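Local structure of putative hydrolase (Chloroflexus aurantiacus J-10-fl, 3CMN) at residues Glu175-Arg178 / Leu179-Thr182; Thr187-Phe190 / Glu191-Tyr195; Ala336-Val339 / Trp340-Pro343. The protein probably hydrolyses peptide bonds as a zincin-like metallopeptidase, though its substrate is not known. All blocks are in the same frame, centred on the assembly; numbering follows the deposited sequence.

Interaction 1: residues Glu175-Arg178 / Leu179-Thr182; sequences EDFR and LWIT
Phe177 receives two later residues of its helix in quite different ways: Ile181 sets a methyl over one face of its ring, and Trp180 slides an indole past its CE1 corner. The isoleucine contact is a CH-pi interaction, with CD1 of Ile181 3.6 Å from the centroid of the Phe177 ring and 23° off its normal. The methyl is displaced toward the rim, where CD1 comes within 3.4 Å of Phe177 CE2. An isoleucine suits this place because its longer branch, extended beyond CG1, carries a methyl far enough out to lie over the ring. Trp180 makes a different contact. Its indole lies only 15° from parallel with the phenyl ring, yet the centroid of its six-membered ring is 5.7 Å from that of Phe177, so that little of one ring lies over the other. The touch is made by Trp180 CE3, 3.6 Å from Phe177 CE1. In both aromatic residues CG stands anti to the backbone N (chi1 -176° in Phe177), which leans both rings toward the C-terminal end of the helix and makes their near-parallel setting possible. The phenyl ring also packs on Val166 of helix 160-169, while Trp180 gives its NE1 hydrogen to Glu287 and lays its indole nearly parallel to the ring of His184. On another side of the helix, Arg178 O accepts two bonds from Thr182, one from OG1 at 2.8 Å, tilted slightly from the carbonyl plane, and one from N at 3.0 Å, well above it. The buried threonine hydroxyl is thereby satisfied by its own helix. The chemistry is thus divided: dispersion and CH-pi contact fix the aromatic side, where the single indole N-H has its own acceptor, and a doubly used carbonyl answers the polar group that threonine brings into the interior.

Interaction 2: residues Thr187-Phe190 / Glu191-Tyr195; sequences THAF and EFEAY
The extended side chain of Glu191 runs back toward Thr187 and lies beside His188. Its backbone N starts the contact, giving a nearly straight hydrogen bond of 2.9 Å to Thr187 O in the carbonyl plane. CB lies 3.7 Å from the same oxygen, and CG comes closer, 3.2 Å from Thr187 O. With CG anti to the carbonyl carbon (chi1 -58°) and the chain extended beyond it, CD is carried past the threonine methyl at 4.0 Å. At the tip, OE2 touches two carbon groups, 3.3 Å from Thr187 CG2 and 3.2 Å from His188 CD2. The other oxygen, OE1, packs against Trp340 CZ2 of the loop after helix 333-336. Glu191 and His188 run side by side, with the carboxylate turned 86° to the imidazole plane, and OE2 addresses CD2 more closely than either ring nitrogen. Threonine suits a buried helix position because its hydroxyl bonds back to Leu183 O, leaving the small methyl to pack against the glutamate. Cutting the Glu191 side chain back to an alanine is likely to open a gap beside Thr187 CG2 and take away the group lying along the CD2 side of His188. His188 belongs to an HExxH sequence with His184 and Glu185, consistent with a zincin metal site, although no metal is bound to it here. One turn on, Ala194 CB rests 4.0 Å from Phe190 CD2. Most of this part of the helix is buried against other elements: helix 41-63 takes Phe190 and Thr187 on Ile59, and helix 248-279 receives Glu191 and Phe192 on Ile264 and His188 on Glu265.

Interaction 3: residues Ala336-Val339 / Trp340-Pro343; sequences ASRV and WERP
Arg338 O is gripped by two donors, the backbone N of Glu341 and the side-chain ND2 of Asn345. The bond from Glu341 N is 3.2 Å long and nearly straight at hydrogen (168°), yet the donor stands well above the carbonyl plane. Trp340 N approaches Ser337 O in the same steep way, at 3.1 Å. Both bonds reach back three residues, the pattern of a tight 3-10 turn, whose narrow winding brings each N-H over the carbonyl and away from its lone pairs. Val339 and Trp340, neighbours in this turn, lie side by side and point the same way. The methyl CG1 of Val339 sits almost squarely over the five-membered ring of Trp340, 3.9 Å from its centroid and 5° off the normal, a CH-pi contact. CG1 is put there by lying between the backbone N and the carbonyl carbon (chi1 76°), while the beta-branched side chain also packs on Leu263 and Trp358. The indole is further fixed by Tyr267, which meets it edge-to-face, while Trp340 O accepts a bond from Trp197 NE1. On the outer side, Arg338 and Glu341 also run alongside each other, but what touches is the arginine's aliphatic stem: Arg338 CB is 3.5 Å from Glu341 OE1. The nearest charged atoms, Arg338 NE and Glu341 OE1, stay 5.1 Å apart, so no salt bridge forms. The pair probably feels only a weak electrostatic attraction, whereas the turn is held by its backbone bonds, with Asn345 adding a second donor to Arg338 O, and the valine methyl braces the indole.

In the fold
Interaction 1 lies on helix 174-193, and interaction 2 follows along it and runs on into the loop at Tyr195; their centres are 18 Å apart, and both are buried. Interaction 3 lies farther out, on the loop after helix 333-336, with exposed charged residues on one side. It nevertheless meets interaction 2: Trp340 stacks on Tyr195, with Tyr195 CE1 3.4 Å from Trp340 CD2, and also touches Glu191, so the loop packs against the end of that part. Helix 41-63 packs on interactions 1 and 2, helix 248-279 on interactions 2 and 3. Aromatic and CH-pi packing beside ordinary helix bonds marks the first, a buried carboxylate beside a histidine the second, and 3-10 backbone bonds the third.

Interaction 1: residues Glu175-Arg178 / Leu179-Thr182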
loop_
_atom_site.group_PDB
_atom_site.type_symbol
_atom_site.label_atom_id
_atom_site.label_comp_id
_atom_site.label_asym_id
_atom_site.label_seq_id
_atom_site.Cartn_x
_atom_site.Cartn_y
_atom_site.Cartn_z
ATOM N N GLU A 175 -1.030 5.777 21.306
ATOM C CA GLU A 175 -0.280 4.534 21.247
ATOM C C GLU A 175 -0.900 3.469 20.350
ATOM O O GLU A 175 -0.234 2.888 19.498
ATOM C CB GLU A 175 -0.121 3.971 22.659
ATOM C CG GLU A 175 0.728 2.721 22.772
ATOM C CD GLU A 175 2.216 2.986 22.613
ATOM O OE1 GLU A 175 2.634 4.169 22.598
ATOM O OE2 GLU A 175 2.978 1.998 22.513
ATOM N N ASP A 176 -2.181 3.203 20.551
ATOM C CA ASP A 176 -2.858 2.166 19.782
ATOM C C ASP A 176 -2.915 2.401 18.278
ATOM O O ASP A 176 -2.685 1.474 17.488
ATOM C CB ASP A 176 -4.262 1.949 20.345
ATOM C CG ASP A 176 -4.243 1.206 21.666
ATOM O OD1 ASP A 176 -3.215 1.263 22.377
ATOM O OD2 ASP A 176 -5.259 0.570 22.003
ATOM N N PHE A 177 -3.222 3.630 17.874
ATOM C CA PHE A 177 -3.296 3.932 16.455
ATOM C C PHE A 177 -1.939 3.804 15.763
ATOM O O PHE A 177 -1.849 3.270 14.662
ATOM C CB PHE A 177 -3.855 5.327 16.226
ATOM C CG PHE A 177 -4.035 5.667 14.780
ATOM C CD1 PHE A 177 -4.693 4.784 13.916
ATOM C CD2 PHE A 177 -3.561 6.868 14.277
ATOM C CE1 PHE A 177 -4.875 5.096 12.567
ATOM C CE2 PHE A 177 -3.734 7.196 12.932
ATOM C CZ PHE A 177 -4.396 6.302 12.073
ATOM N N ARG A 178 -0.882 4.280 16.408
ATOM C CA ARG A 178 0.439 4.194 15.809
ATOM C C ARG A 178 0.992 2.774 15.774
ATOM O O ARG A 178 1.828 2.457 14.934
ATOM C CB ARG A 178 1.400 5.157 16.510
ATOM C CG ARG A 178 1.106 6.590 16.141
ATOM C CD ARG A 178 1.983 7.550 16.885
ATOM N NE ARG A 178 1.669 8.925 16.518
ATOM C CZ ARG A 178 0.543 9.547 16.837
ATOM N NH1 ARG A 178 -0.393 8.921 17.539
ATOM N NH2 ARG A 178 0.359 10.800 16.451
ATOM N N LEU A 179 0.538 1.922 16.688
ATOM C CA LEU A 179 0.976 0.535 16.674
ATOM C C LEU A 179 0.180 -0.130 15.559
ATOM O O LEU A 179 0.686 -0.992 14.851
ATOM C CB LEU A 179 0.695 -0.176 18.003
ATOM C CG LEU A 179 1.002 -1.687 17.978
ATOM C CD1 LEU A 179 2.483 -1.900 17.628
ATOM C CD2 LEU A 179 0.665 -2.326 19.325
ATOM N N TRP A 180 -1.065 0.298 15.406
ATOM C CA TRP A 180 -1.942 -0.226 14.373
ATOM C C TRP A 180 -1.301 0.067 13.013
ATOM O O TRP A 180 -1.240 -0.798 12.141
ATOM C CB TRP A 180 -3.313 0.448 14.453
ATOM C CG TRP A 180 -4.271 0.000 13.382
ATOM C CD1 TRP A 180 -5.082 -1.095 13.417
ATOM C CD2 TRP A 180 -4.495 0.622 12.104
ATOM N NE1 TRP A 180 -5.798 -1.194 12.247
ATOM C CE2 TRP A 180 -5.458 -0.156 11.423
ATOM C CE3 TRP A 180 -3.972 1.759 11.469
ATOM C CZ2 TRP A 180 -5.913 0.163 10.136
ATOM C CZ3 TRP A 180 -4.426 2.077 10.187
ATOM C CH2 TRP A 180 -5.387 1.279 9.537
ATOM N N ILE A 181 -0.819 1.294 12.858
ATOM C CA ILE A 181 -0.176 1.748 11.634
ATOM C C ILE A 181 1.124 1.017 11.361
ATOM O O ILE A 181 1.420 0.654 10.226
ATOM C CB ILE A 181 0.081 3.268 11.701
ATOM C CG1 ILE A 181 -1.234 3.997 11.423
ATOM C CG2 ILE A 181 1.154 3.682 10.705
ATOM C CD1 ILE A 181 -1.160 5.471 11.632
ATOM N N THR A 182 1.906 0.806 12.404
ATOM C CA THR A 182 3.164 0.104 12.254
ATOM C C THR A 182 2.907 -1.332 11.806
ATOM O O THR A 182 3.584 -1.845 10.920
ATOM C CB THR A 182 3.949 0.121 13.574
ATOM O OG1 THR A 182 4.269 1.480 13.910
ATOM C CG2 THR A 182 5.222 -0.696 13.455
#

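Interaction 2: residues Thr187-Phe190 / Glu191-Tyr195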
loop_
_atom_site.group_PDB
_atom_site.type_symbol
_atom_site.label_atom_id
_atom_site.label_comp_id
_atom_site.label_asym_id
_atom_site.label_seq_id
_atom_site.Cartn_x
_atom_site.Cartn_y
_atom_site.Cartn_z
ATOM N N THR A 187 3.179 -5.360 7.748
ATOM C CA THR A 187 2.484 -6.408 7.026
ATOM C C THR A 187 2.746 -6.255 5.531
ATOM O O THR A 187 3.175 -7.203 4.868
ATOM C CB THR A 187 0.963 -6.394 7.321
ATOM O OG1 THR A 187 0.755 -6.659 8.711
ATOM C CG2 THR A 187 0.253 -7.476 6.523
ATOM N N HIS A 188 2.530 -5.051 5.014
ATOM C CA HIS A 188 2.753 -4.804 3.599
ATOM C C HIS A 188 4.207 -4.942 3.164
ATOM O O HIS A 188 4.486 -5.270 2.012
ATOM C CB HIS A 188 2.195 -3.438 3.215
ATOM C CG HIS A 188 0.704 -3.386 3.266
ATOM N ND1 HIS A 188 -0.056 -2.753 2.304
ATOM C CD2 HIS A 188 -0.174 -3.949 4.128
ATOM C CE1 HIS A 188 -1.339 -2.939 2.569
ATOM N NE2 HIS A 188 -1.436 -3.662 3.671
ATOM N N ALA A 189 5.134 -4.712 4.085
ATOM C CA ALA A 189 6.546 -4.849 3.763
ATOM C C ALA A 189 6.813 -6.327 3.502
ATOM O O ALA A 189 7.575 -6.694 2.596
ATOM C CB ALA A 189 7.393 -4.355 4.910
ATOM N N PHE A 190 6.181 -7.170 4.312
ATOM C CA PHE A 190 6.311 -8.611 4.172
ATOM C C PHE A 190 5.667 -9.058 2.850
ATOM O O PHE A 190 6.280 -9.768 2.065
ATOM C CB PHE A 190 5.625 -9.327 5.349
ATOM C CG PHE A 190 6.542 -9.615 6.520
ATOM C CD1 PHE A 190 6.952 -8.594 7.378
ATOM C CD2 PHE A 190 7.010 -10.910 6.749
ATOM C CE1 PHE A 190 7.816 -8.852 8.441
ATOM C CE2 PHE A 190 7.883 -11.187 7.820
ATOM C CZ PHE A 190 8.287 -10.156 8.665
ATOM N N GLU A 191 4.430 -8.623 2.612
ATOM C CA GLU A 191 3.700 -8.987 1.406
ATOM C C GLU A 191 4.445 -8.584 0.134
ATOM O O GLU A 191 4.387 -9.289 -0.874
ATOM C CB GLU A 191 2.311 -8.349 1.404
ATOM C CG GLU A 191 1.442 -8.726 2.595
ATOM C CD GLU A 191 0.074 -8.073 2.538
ATOM O OE1 GLU A 191 -0.798 -8.566 1.798
ATOM O OE2 GLU A 191 -0.121 -7.049 3.226
ATOM N N PHE A 192 5.150 -7.458 0.185
ATOM C CA PHE A 192 5.898 -6.983 -0.972
ATOM C C PHE A 192 7.329 -7.470 -1.058
ATOM O O PHE A 192 7.905 -7.478 -2.146
ATOM C CB PHE A 192 5.925 -5.447 -1.024
ATOM C CG PHE A 192 4.677 -4.834 -1.595
ATOM C CD1 PHE A 192 3.651 -4.415 -0.763
ATOM C CD2 PHE A 192 4.519 -4.705 -2.971
ATOM C CE1 PHE A 192 2.487 -3.879 -1.281
ATOM C CE2 PHE A 192 3.349 -4.164 -3.506
ATOM C CZ PHE A 192 2.331 -3.752 -2.655
ATOM N N GLU A 193 7.905 -7.876 0.069
ATOM C CA GLU A 193 9.301 -8.299 0.075
ATOM C C GLU A 193 9.620 -9.710 0.557
ATOM O O GLU A 193 10.670 -10.244 0.218
ATOM C CB GLU A 193 10.119 -7.284 0.881
ATOM C CG GLU A 193 9.907 -5.848 0.402
ATOM C CD GLU A 193 10.402 -4.805 1.392
ATOM O OE1 GLU A 193 9.989 -4.869 2.568
ATOM O OE2 GLU A 193 11.195 -3.920 0.999
ATOM N N ALA A 194 8.737 -10.320 1.341
ATOM C CA ALA A 194 9.001 -11.670 1.840
ATOM C C ALA A 194 8.896 -12.723 0.724
ATOM O O ALA A 194 9.446 -13.812 0.844
ATOM C CB ALA A 194 8.041 -12.002 2.990
ATOM N N TYR A 195 8.181 -12.397 -0.350
ATOM C CA TYR A 195 8.026 -13.288 -1.494
ATOM C C TYR A 195 8.645 -12.522 -2.649
ATOM O O TYR A 195 8.037 -11.619 -3.194
ATOM C CB TYR A 195 6.544 -13.550 -1.753
ATOM C CG TYR A 195 5.777 -13.790 -0.474
ATOM C CD1 TYR A 195 5.005 -12.778 0.093
ATOM C CD2 TYR A 195 5.898 -14.995 0.223
ATOM C CE1 TYR A 195 4.377 -12.952 1.326
ATOM C CE2 TYR A 195 5.277 -15.184 1.459
ATOM C CZ TYR A 195 4.518 -14.151 2.008
ATOM O OH TYR A 195 3.904 -14.305 3.239
#

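Interaction 3: residues Ala336-Val339 / Trp340-Pro343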
loop_
_atom_site.group_PDB
_atom_site.type_symbol
_atom_site.label_atom_id
_atom_site.label_comp_id
_atom_site.label_asym_id
_atom_site.label_seq_id
_atom_site.Cartn_x
_atom_site.Cartn_y
_atom_site.Cartn_z
ATOM N N ALA A 336 -4.371 -21.170 2.963
ATOM C CA ALA A 336 -4.483 -19.824 2.406
ATOM C C ALA A 336 -3.123 -19.190 2.069
ATOM O O ALA A 336 -3.044 -18.310 1.213
ATOM C CB ALA A 336 -5.241 -18.929 3.381
ATOM N N SER A 337 -2.060 -19.623 2.744
ATOM C CA SER A 337 -0.733 -19.078 2.483
ATOM C C SER A 337 -0.188 -19.522 1.123
ATOM O O SER A 337 0.827 -19.003 0.651
ATOM C CB SER A 337 0.250 -19.501 3.574
ATOM O OG SER A 337 0.633 -20.854 3.417
ATOM N N ARG A 338 -0.862 -20.480 0.498
ATOM C CA ARG A 338 -0.440 -20.985 -0.802
ATOM C C ARG A 338 -0.516 -19.915 -1.888
ATOM O O ARG A 338 0.128 -20.024 -2.936
ATOM C CB ARG A 338 -1.296 -22.180 -1.208
ATOM C CG ARG A 338 -1.004 -23.426 -0.417
ATOM C CD ARG A 338 -1.889 -24.529 -0.907
ATOM N NE ARG A 338 -1.703 -25.754 -0.152
ATOM C CZ ARG A 338 -2.319 -26.894 -0.445
ATOM N NH1 ARG A 338 -3.151 -26.942 -1.479
ATOM N NH2 ARG A 338 -2.112 -27.974 0.295
ATOM N N VAL A 339 -1.308 -18.882 -1.634
ATOM C CA VAL A 339 -1.448 -17.800 -2.593
ATOM C C VAL A 339 -0.095 -17.081 -2.798
ATOM O O VAL A 339 0.102 -16.415 -3.807
ATOM C CB VAL A 339 -2.544 -16.794 -2.109
ATOM C CG1 VAL A 339 -2.006 -15.898 -0.974
ATOM C CG2 VAL A 339 -3.055 -15.983 -3.272
ATOM N N TRP A 340 0.833 -17.252 -1.847
ATOM C CA TRP A 340 2.163 -16.613 -1.881
ATOM C C TRP A 340 3.288 -17.443 -2.510
ATOM O O TRP A 340 4.449 -17.028 -2.496
ATOM C CB TRP A 340 2.625 -16.244 -0.456
ATOM C CG TRP A 340 1.792 -15.219 0.242
ATOM C CD1 TRP A 340 1.107 -15.379 1.416
ATOM C CD2 TRP A 340 1.532 -13.875 -0.195
ATOM N NE1 TRP A 340 0.432 -14.223 1.733
ATOM C CE2 TRP A 340 0.673 -13.284 0.762
ATOM C CE3 TRP A 340 1.936 -13.113 -1.305
ATOM C CZ2 TRP A 340 0.210 -11.970 0.646
ATOM C CZ3 TRP A 340 1.474 -11.803 -1.421
ATOM C CH2 TRP A 340 0.616 -11.247 -0.449
ATOM N N GLU A 341 2.964 -18.620 -3.032
ATOM C CA GLU A 341 3.988 -19.468 -3.630
ATOM C C GLU A 341 4.400 -19.032 -5.019
ATOM O O GLU A 341 5.546 -19.221 -5.408
ATOM C CB GLU A 341 3.512 -20.916 -3.680
ATOM C CG GLU A 341 3.268 -21.512 -2.309
ATOM C CD GLU A 341 2.668 -22.899 -2.363
ATOM O OE1 GLU A 341 1.580 -23.058 -2.950
ATOM O OE2 GLU A 341 3.284 -23.835 -1.815
ATOM N N ARG A 342 3.466 -18.432 -5.756
ATOM C CA ARG A 342 3.719 -18.001 -7.126
ATOM C C ARG A 342 2.565 -17.133 -7.653
ATOM O O ARG A 342 1.460 -17.161 -7.110
ATOM C CB ARG A 342 3.884 -19.246 -8.012
ATOM C CG ARG A 342 2.617 -20.109 -8.141
ATOM C CD ARG A 342 2.865 -21.450 -8.876
ATOM N NE ARG A 342 3.812 -22.305 -8.160
ATOM C CZ ARG A 342 5.136 -22.270 -8.313
ATOM N NH1 ARG A 342 5.691 -21.431 -9.174
ATOM N NH2 ARG A 342 5.912 -23.052 -7.567
ATOM N N PRO A 343 2.807 -16.357 -8.726
ATOM C CA PRO A 343 1.760 -15.497 -9.292
ATOM C C PRO A 343 0.535 -16.294 -9.703
ATOM O O PRO A 343 -0.601 -15.825 -9.595
ATOM C CB PRO A 343 2.446 -14.856 -10.500
ATOM C CG PRO A 343 3.874 -14.764 -10.072
ATOM C CD PRO A 343 4.100 -16.113 -9.392
#